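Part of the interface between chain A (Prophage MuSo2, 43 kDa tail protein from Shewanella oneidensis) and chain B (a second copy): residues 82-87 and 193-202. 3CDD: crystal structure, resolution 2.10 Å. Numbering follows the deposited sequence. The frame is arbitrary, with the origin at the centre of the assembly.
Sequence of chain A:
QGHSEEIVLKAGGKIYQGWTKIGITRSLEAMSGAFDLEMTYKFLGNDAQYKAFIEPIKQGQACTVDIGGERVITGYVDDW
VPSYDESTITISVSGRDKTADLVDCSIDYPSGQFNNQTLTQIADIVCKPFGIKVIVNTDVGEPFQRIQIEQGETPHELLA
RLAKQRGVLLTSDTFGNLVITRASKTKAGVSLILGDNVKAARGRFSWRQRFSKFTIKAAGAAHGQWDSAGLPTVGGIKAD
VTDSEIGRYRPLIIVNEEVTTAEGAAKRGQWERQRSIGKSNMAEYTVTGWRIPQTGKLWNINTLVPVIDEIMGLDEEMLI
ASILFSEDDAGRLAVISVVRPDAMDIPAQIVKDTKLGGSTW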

# COMPACT_ATOMS: atom_id res chain seq x y z
N PRO A 82 19.76 -1.81 -15.02
CA PRO A 82 20.51 -2.99 -15.46
C PRO A 82 20.44 -4.13 -14.44
O PRO A 82 20.32 -3.87 -13.23
CB PRO A 82 21.94 -2.48 -15.55
CG PRO A 82 22.02 -1.41 -14.44
CD PRO A 82 20.61 -0.83 -14.31
N SER A 83 20.52 -5.36 -14.93
CA SER A 83 20.67 -6.54 -14.09
C SER A 83 21.30 -7.63 -14.92
O SER A 83 21.26 -7.58 -16.15
CB SER A 83 19.32 -7.02 -13.56
OG SER A 83 18.49 -7.47 -14.62
N TYR A 84 21.88 -8.64 -14.27
CA TYR A 84 22.41 -9.78 -14.98
C TYR A 84 22.61 -10.93 -13.99
O TYR A 84 22.52 -10.72 -12.78
CB TYR A 84 23.75 -9.45 -15.66
CG TYR A 84 24.80 -8.96 -14.67
CD1 TYR A 84 25.59 -9.86 -13.96
CD2 TYR A 84 24.98 -7.58 -14.45
CE1 TYR A 84 26.53 -9.41 -13.04
CE2 TYR A 84 25.93 -7.13 -13.53
CZ TYR A 84 26.70 -8.05 -12.84
OH TYR A 84 27.64 -7.61 -11.96
N ASP A 85 22.83 -12.13 -14.52
CA ASP A 85 23.41 -13.24 -13.75
C ASP A 85 24.37 -14.01 -14.65
O ASP A 85 24.95 -13.42 -15.57
CB ASP A 85 22.34 -14.13 -13.12
CG ASP A 85 21.34 -14.69 -14.13
OD1 ASP A 85 21.74 -15.06 -15.25
OD2 ASP A 85 20.15 -14.77 -13.80
N GLU A 86 24.57 -15.31 -14.42
CA GLU A 86 25.59 -16.00 -15.20
C GLU A 86 25.16 -16.32 -16.63
O GLU A 86 26.00 -16.51 -17.50
CB GLU A 86 26.11 -17.23 -14.48
CG GLU A 86 27.06 -16.86 -13.37
CD GLU A 86 27.18 -17.95 -12.34
OE1 GLU A 86 26.13 -18.51 -11.93
OE2 GLU A 86 28.32 -18.23 -11.94
N SER A 87 23.85 -16.31 -16.89
CA SER A 87 23.33 -16.64 -18.21
C SER A 87 22.29 -15.63 -18.73
O SER A 87 21.53 -15.94 -19.64
CB SER A 87 22.73 -18.05 -18.15
OG SER A 87 21.70 -18.09 -17.19
N ILE B 193 33.66 -8.00 -8.56
CA ILE B 193 34.15 -7.87 -9.93
C ILE B 193 33.30 -8.73 -10.85
O ILE B 193 33.20 -9.95 -10.67
CB ILE B 193 35.68 -8.22 -10.01
CG1 ILE B 193 36.51 -7.29 -9.11
CG2 ILE B 193 36.23 -8.17 -11.46
CD1 ILE B 193 38.01 -7.68 -9.03
N LEU B 194 32.63 -8.07 -11.79
CA LEU B 194 31.91 -8.72 -12.89
C LEU B 194 32.81 -9.75 -13.56
O LEU B 194 33.91 -9.42 -14.01
CB LEU B 194 31.51 -7.67 -13.93
CG LEU B 194 30.76 -8.19 -15.16
CD1 LEU B 194 29.36 -8.59 -14.76
CD2 LEU B 194 30.73 -7.11 -16.23
N GLY B 195 32.35 -10.99 -13.61
CA GLY B 195 33.08 -12.06 -14.28
C GLY B 195 33.99 -12.82 -13.34
O GLY B 195 34.53 -13.87 -13.70
N ASP B 196 34.16 -12.28 -12.14
CA ASP B 196 34.97 -12.94 -11.12
C ASP B 196 34.12 -13.63 -10.05
O ASP B 196 33.90 -14.85 -10.11
CB ASP B 196 36.00 -11.97 -10.53
CG ASP B 196 36.90 -12.61 -9.48
OD1 ASP B 196 36.85 -13.85 -9.29
OD2 ASP B 196 37.68 -11.85 -8.85
N ASN B 197 33.62 -12.86 -9.08
CA ASN B 197 32.94 -13.42 -7.91
C ASN B 197 31.46 -13.05 -7.77
O ASN B 197 30.82 -13.40 -6.78
CB ASN B 197 33.70 -13.06 -6.62
CG ASN B 197 33.79 -11.55 -6.40
OD1 ASN B 197 33.81 -10.76 -7.35
ND2 ASN B 197 33.83 -11.14 -5.13
N VAL B 198 30.92 -12.35 -8.77
CA VAL B 198 29.51 -11.95 -8.77
C VAL B 198 28.65 -13.04 -9.42
O VAL B 198 28.89 -13.45 -10.56
CB VAL B 198 29.31 -10.56 -9.45
CG1 VAL B 198 27.81 -10.19 -9.55
CG2 VAL B 198 30.08 -9.48 -8.69
N LYS B 199 27.66 -13.53 -8.69
CA LYS B 199 26.73 -14.53 -9.24
C LYS B 199 25.62 -13.81 -10.02
O LYS B 199 25.26 -14.22 -11.13
CB LYS B 199 26.14 -15.41 -8.13
CG LYS B 199 25.11 -16.39 -8.62
CD LYS B 199 24.84 -17.47 -7.57
CE LYS B 199 23.69 -18.43 -7.96
NZ LYS B 199 24.15 -19.43 -8.98
N ALA B 200 25.08 -12.75 -9.42
CA ALA B 200 24.00 -11.97 -10.03
C ALA B 200 24.04 -10.56 -9.46
O ALA B 200 24.55 -10.33 -8.35
CB ALA B 200 22.61 -12.63 -9.78
N ALA B 201 23.52 -9.59 -10.21
CA ALA B 201 23.47 -8.23 -9.71
C ALA B 201 22.30 -7.53 -10.33
O ALA B 201 21.86 -7.93 -11.39
CB ALA B 201 24.77 -7.46 -10.00
N ARG B 202 21.78 -6.52 -9.64
CA ARG B 202 20.75 -5.66 -10.19
C ARG B 202 20.95 -4.25 -9.65
O ARG B 202 21.46 -4.07 -8.53
CB ARG B 202 19.35 -6.16 -9.84
CG ARG B 202 18.99 -5.97 -8.38
CD ARG B 202 17.74 -6.79 -8.06
NE ARG B 202 17.44 -6.72 -6.64
CZ ARG B 202 16.30 -6.28 -6.11
NH1 ARG B 202 15.31 -5.89 -6.90
NH2 ARG B 202 16.14 -6.26 -4.79
O HOH W 1 23.51 -17.00 -12.20

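How do the two backbones join? A strand of chain A and a strand of chain B run antiparallel, 168° apart in direction, so that a sheet continues across the subunit boundary. A:Tyr84 and B:Ala201 form the hydrogen-bonded pair: A:Tyr84 N donates to B:Ala201 O at 3.0 Å, and B:Ala201 N donates to A:Tyr84 O, also at 3.0 Å. Both bonds are nearly straight. Around them the strands lie close enough for CA-H...O contacts, among them A:Ser83 CA to B:Ala201 O at 3.3 Å and B:Ala200 CA to A:Tyr84 O at 3.4 Å. Past the hydrogen-bonded pair, A:Asp85 CA approaches B:Lys199 O at 3.4 Å, extending the same pattern.

What does the tyrosine ring do? A:Tyr84 loses 116 Å² to the other stretch, more than any other residue here. Its CA-to-CB bond points to the same face of the sheet as that of B:Ala201, chi1 is 58° (p), and its end comes nearer to chain B. There the ring is sandwiched: B:Leu194 CD1 lies over one face, 3.3 Å from A:Tyr84 CZ, and the backbone N of B:Ala201 lies over the opposite face. B:Val198 CG1 adds an oblique contact, 3.8 Å from A:Tyr84 CE1. The small methyl of B:Ala201 fits close to the ring, its CB 3.5 Å from A:Tyr84 CZ. The hydroxyl is not left unsatisfied in this buried place, since it hydrogen-bonds elsewhere in the structure.

What occupies the other face of the sheet? A:Ser83 and B:Arg202 point there from a non-hydrogen-bonded pair whose CA atoms are just 4.0 Å apart. Their side chains meet at the base, A:Ser83 CB to B:Arg202 CB at 3.8 Å, while the end of the arginine leads away and finds hydrogen bonds elsewhere. The contact is thus between the CB atoms of the pair, and the aliphatic start of the arginine is what the serine meets. At A:Asp85 and B:Ala200 the contact is similarly modest, with the two CB atoms 3.7 Å apart.

Where do charge and water enter? They come in beyond the hydrogen-bonded pair, at partly exposed residues. A:Glu86 OE1 and B:Lys199 NZ form a long salt bridge of 3.7 Å; the end of the A:Glu86 side chain comes nearer to chain B. A water supports this corner: it accepts from A:Glu86 N at 3.0 Å, donates to A:Glu86 OE1 at 3.0 Å, and makes a weak hydrogen bond to B:Lys199 O at 3.5 Å. It thus links the backbones as well as the glutamate carboxylate. In all, the two stretches bury 465 Å² between them.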